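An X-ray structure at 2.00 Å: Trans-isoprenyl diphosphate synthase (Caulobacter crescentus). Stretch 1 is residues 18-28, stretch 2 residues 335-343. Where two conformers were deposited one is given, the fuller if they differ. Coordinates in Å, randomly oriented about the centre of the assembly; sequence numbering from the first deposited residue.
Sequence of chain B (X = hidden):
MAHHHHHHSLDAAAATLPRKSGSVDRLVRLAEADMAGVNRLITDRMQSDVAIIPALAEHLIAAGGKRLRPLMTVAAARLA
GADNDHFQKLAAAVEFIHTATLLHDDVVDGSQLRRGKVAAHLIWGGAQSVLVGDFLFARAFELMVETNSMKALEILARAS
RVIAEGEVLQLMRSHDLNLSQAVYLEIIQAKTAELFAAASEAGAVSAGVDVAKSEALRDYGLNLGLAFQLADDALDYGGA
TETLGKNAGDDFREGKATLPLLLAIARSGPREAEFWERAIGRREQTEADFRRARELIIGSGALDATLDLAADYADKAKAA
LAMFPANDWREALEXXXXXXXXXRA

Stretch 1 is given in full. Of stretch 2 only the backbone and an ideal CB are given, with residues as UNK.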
# COMPACT_ATOMS: atom_id res chain seq x y z
N PRO B 18 -2.56 -13.58 40.25
CA PRO B 18 -2.39 -14.04 38.88
C PRO B 18 -3.60 -13.72 37.99
O PRO B 18 -4.74 -14.05 38.35
CB PRO B 18 -2.22 -15.55 39.06
CG PRO B 18 -1.61 -15.71 40.45
CD PRO B 18 -1.81 -14.41 41.21
N ARG B 19 -3.35 -13.08 36.84
CA ARG B 19 -4.41 -12.63 35.92
C ARG B 19 -4.96 -13.76 35.04
O ARG B 19 -4.24 -14.71 34.72
CB ARG B 19 -3.91 -11.46 35.06
CG ARG B 19 -2.63 -11.76 34.27
CD ARG B 19 -2.17 -10.56 33.45
NE ARG B 19 -1.15 -9.75 34.13
CZ ARG B 19 0.17 -9.85 33.94
NH1 ARG B 19 0.67 -10.74 33.08
NH2 ARG B 19 0.99 -9.06 34.61
N LYS B 20 -6.24 -13.65 34.65
CA LYS B 20 -6.90 -14.63 33.76
C LYS B 20 -6.20 -14.76 32.42
O LYS B 20 -5.68 -13.78 31.87
CB LYS B 20 -8.37 -14.27 33.52
CG LYS B 20 -9.35 -14.85 34.54
CD LYS B 20 -10.81 -14.58 34.15
CE LYS B 20 -11.19 -13.11 34.29
NZ LYS B 20 -12.66 -12.93 34.28
N SER B 21 -6.16 -15.99 31.91
CA SER B 21 -5.54 -16.31 30.63
C SER B 21 -6.32 -15.79 29.42
O SER B 21 -5.73 -15.26 28.48
CB SER B 21 -5.37 -17.83 30.49
OG SER B 21 -4.23 -18.28 31.21
N GLY B 22 -7.64 -15.94 29.46
CA GLY B 22 -8.46 -15.76 28.27
C GLY B 22 -8.16 -16.85 27.25
O GLY B 22 -7.47 -17.83 27.56
N SER B 23 -8.68 -16.67 26.04
CA SER B 23 -8.50 -17.59 24.91
C SER B 23 -9.13 -16.93 23.70
O SER B 23 -9.83 -15.93 23.85
CB SER B 23 -9.20 -18.93 25.18
OG SER B 23 -10.51 -18.73 25.66
N VAL B 24 -8.90 -17.48 22.51
CA VAL B 24 -9.64 -17.02 21.33
C VAL B 24 -10.82 -17.92 21.02
O VAL B 24 -11.66 -17.58 20.19
CB VAL B 24 -8.76 -16.90 20.04
CG1 VAL B 24 -7.82 -15.75 20.17
CG2 VAL B 24 -7.99 -18.19 19.74
N ASP B 25 -10.87 -19.06 21.72
CA ASP B 25 -11.75 -20.17 21.37
C ASP B 25 -13.21 -19.79 21.20
O ASP B 25 -13.83 -20.18 20.22
CB ASP B 25 -11.65 -21.33 22.39
CG ASP B 25 -10.31 -22.09 22.30
OD1 ASP B 25 -9.39 -21.68 21.54
OD2 ASP B 25 -10.18 -23.11 23.03
N ARG B 26 -13.74 -19.00 22.14
CA ARG B 26 -15.15 -18.58 22.09
C ARG B 26 -15.40 -17.65 20.89
O ARG B 26 -16.41 -17.79 20.18
CB ARG B 26 -15.55 -17.91 23.41
CG ARG B 26 -17.00 -17.46 23.50
CD ARG B 26 -17.27 -16.84 24.85
NE ARG B 26 -16.59 -17.56 25.91
CZ ARG B 26 -17.15 -18.51 26.66
NH1 ARG B 26 -16.44 -19.12 27.60
NH2 ARG B 26 -18.42 -18.84 26.48
N LEU B 27 -14.49 -16.69 20.68
CA LEU B 27 -14.56 -15.79 19.53
C LEU B 27 -14.61 -16.57 18.20
O LEU B 27 -15.50 -16.36 17.40
CB LEU B 27 -13.38 -14.80 19.53
CG LEU B 27 -13.39 -13.69 18.46
CD1 LEU B 27 -14.76 -13.02 18.31
CD2 LEU B 27 -12.36 -12.66 18.79
N VAL B 28 -13.67 -17.49 18.02
CA VAL B 28 -13.53 -18.27 16.80
C VAL B 28 -14.79 -19.09 16.51
O VAL B 28 -15.30 -19.10 15.37
CB VAL B 28 -12.29 -19.16 16.92
CG1 VAL B 28 -12.25 -20.25 15.83
CG2 VAL B 28 -11.06 -18.29 16.88
N UNK B 335 -12.41 -12.17 26.71
CA UNK B 335 -11.45 -13.25 26.77
C UNK B 335 -10.29 -12.99 25.80
O UNK B 335 -9.14 -13.37 26.07
CB UNK B 335 -12.13 -14.58 26.45
N UNK B 336 -10.59 -12.34 24.68
CA UNK B 336 -9.54 -11.97 23.71
C UNK B 336 -8.57 -10.94 24.29
O UNK B 336 -7.35 -11.01 24.04
CB UNK B 336 -10.17 -11.42 22.43
N UNK B 337 -9.10 -9.99 25.06
CA UNK B 337 -8.29 -8.98 25.74
C UNK B 337 -7.23 -9.60 26.67
O UNK B 337 -6.07 -9.20 26.64
CB UNK B 337 -9.20 -8.05 26.54
N UNK B 338 -7.64 -10.60 27.45
CA UNK B 338 -6.72 -11.36 28.30
C UNK B 338 -5.76 -12.19 27.49
O UNK B 338 -4.57 -12.32 27.84
CB UNK B 338 -7.50 -12.27 29.26
N UNK B 339 -6.27 -12.75 26.39
CA UNK B 339 -5.46 -13.54 25.49
C UNK B 339 -4.35 -12.71 24.84
O UNK B 339 -3.22 -13.19 24.70
CB UNK B 339 -6.35 -14.17 24.41
N UNK B 340 -4.67 -11.48 24.45
CA UNK B 340 -3.66 -10.56 23.91
C UNK B 340 -2.40 -10.47 24.79
O UNK B 340 -1.29 -10.46 24.28
CB UNK B 340 -4.27 -9.17 23.75
N UNK B 341 -2.60 -10.44 26.11
CA UNK B 341 -1.50 -10.38 27.08
C UNK B 341 -0.90 -11.76 27.38
O UNK B 341 0.33 -11.90 27.48
CB UNK B 341 -1.99 -9.74 28.38
N UNK B 342 -1.74 -12.79 27.51
CA UNK B 342 -1.25 -14.12 27.95
C UNK B 342 -0.61 -15.01 26.87
O UNK B 342 0.21 -15.88 27.20
CB UNK B 342 -2.42 -14.89 28.56
N UNK B 343 -0.97 -14.78 25.60
CA UNK B 343 -0.53 -15.61 24.46
C UNK B 343 0.98 -15.83 24.34
O UNK B 343 1.80 -15.02 24.80
CB UNK B 343 -1.02 -14.97 23.16

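Stretch 2 is helical from 335 to 342, and stretch 1 packs against it as a loop that leads into a helix.

Position 335 has helical backbone angles. Its CB points sideways, 3.7 Å from Ser23 O and 5.4 Å from Arg26 NE. The nearby guanidinium invites an acid; Glu would reach further than Asp, and Gln could also bond. The residue is Glu335. Its OE1 accepts from Arg26 NE at 2.7 Å and its OE2 from Arg26 NH1 at 3.1 Å, forming a salt bridge at the edge of the guanidinium. The backbone O of Glu335 also takes a weak hydrogen bond from Ser23 N (3.3 Å). Gly22 CA lies 3.3 Å from the same Glu335 O, and a CB on Gly22 would clash there.

At 336 the CB points sideways, 4.4 Å from Leu27 CD2 and 5.4 Å from Val24 CG1. These groups offer an apolar surface, so Leu, Ile, Met or Val would suit. It is Leu336. Its CD2 packs on Leu27 CD2 at 3.7 Å, and its CD1 on Val24 CG1 at 3.8 Å.

Position 337 points away, and stretch 1 does not restrict it. It is Ala337.

At 338 the CB points toward stretch 1, 3.5 Å from Lys20 O and 3.7 Å from Gly22 N. Space beside the backbone is tight, so a small or slender residue such as Ala, Ser, Asp or Asn is plausible. It is Asp338. Its carboxylate is hydrogen-bonded elsewhere in the structure. A water donates to both Lys20 O and Asp338 O, each at 2.8 Å, and so bridges the two backbones.

Position 339 points sideways, with its CB 3.8 Å from Ser23 N. Val24 offers methyl groups nearby, so Leu, Met or an aromatic would fit. It is Phe339. Val24 CG1 sits over one ring face, 3.5 Å from Phe339 CD2, in a CH-pi contact.

Position 340 points away and is unconstrained by stretch 1. It is Ala340.

At 341 the CB points toward stretch 1, but its nearest atom is Arg19 CD at 5.1 Å. Several medium-sized side chains would suit. It is Val341, whose CG1 lies 4.2 Å from Arg19 NH1.

At 342 the CB points toward stretch 1, 3.3 Å from Ser21 O. A small donor is favoured: Ser or Thr, with Ala possible but unbonded. It is Ser342, whose OG donates to Ser21 O in a very short hydrogen bond of 2.4 Å.

Position 343 leaves helical angles and does not touch stretch 1, so many residues would do. It is Arg343, whose NE donates to Ala340 O at 3.0 Å.

Stretch 2 (335-343) ELADFAVSR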
# COMPACT_ATOMS: atom_id res chain seq x y z
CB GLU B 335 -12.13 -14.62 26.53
CG GLU B 335 -13.03 -15.06 27.69
CD GLU B 335 -13.86 -16.30 27.39
OE1 GLU B 335 -14.03 -16.65 26.20
OE2 GLU B 335 -14.35 -16.93 28.34
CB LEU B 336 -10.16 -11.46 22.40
CG LEU B 336 -9.22 -10.89 21.32
CD1 LEU B 336 -8.35 -12.01 20.70
CD2 LEU B 336 -9.99 -10.16 20.24
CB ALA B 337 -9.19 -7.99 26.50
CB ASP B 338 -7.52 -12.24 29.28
CG ASP B 338 -8.22 -11.42 30.36
OD1 ASP B 338 -7.77 -10.28 30.63
OD2 ASP B 338 -9.23 -11.90 30.91
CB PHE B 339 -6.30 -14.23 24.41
CG PHE B 339 -5.50 -15.08 23.48
CD1 PHE B 339 -5.04 -16.33 23.88
CD2 PHE B 339 -5.17 -14.63 22.21
CE1 PHE B 339 -4.29 -17.13 23.02
CE2 PHE B 339 -4.41 -15.41 21.34
CZ PHE B 339 -3.98 -16.67 21.74
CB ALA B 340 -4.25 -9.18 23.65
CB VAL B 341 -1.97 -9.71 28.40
CG1 VAL B 341 -0.84 -9.56 29.38
CG2 VAL B 341 -2.58 -8.33 28.10
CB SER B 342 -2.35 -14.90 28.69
OG SER B 342 -3.40 -15.28 27.82
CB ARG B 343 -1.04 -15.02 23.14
CG ARG B 343 -0.42 -13.70 22.80
CD ARG B 343 -1.27 -12.80 21.88
NE ARG B 343 -0.54 -11.55 21.63
CZ ARG B 343 0.34 -11.38 20.65
NH1 ARG B 343 0.97 -10.21 20.50
NH2 ARG B 343 0.57 -12.36 19.80
O HOH W 1 -3.94 -12.02 30.51
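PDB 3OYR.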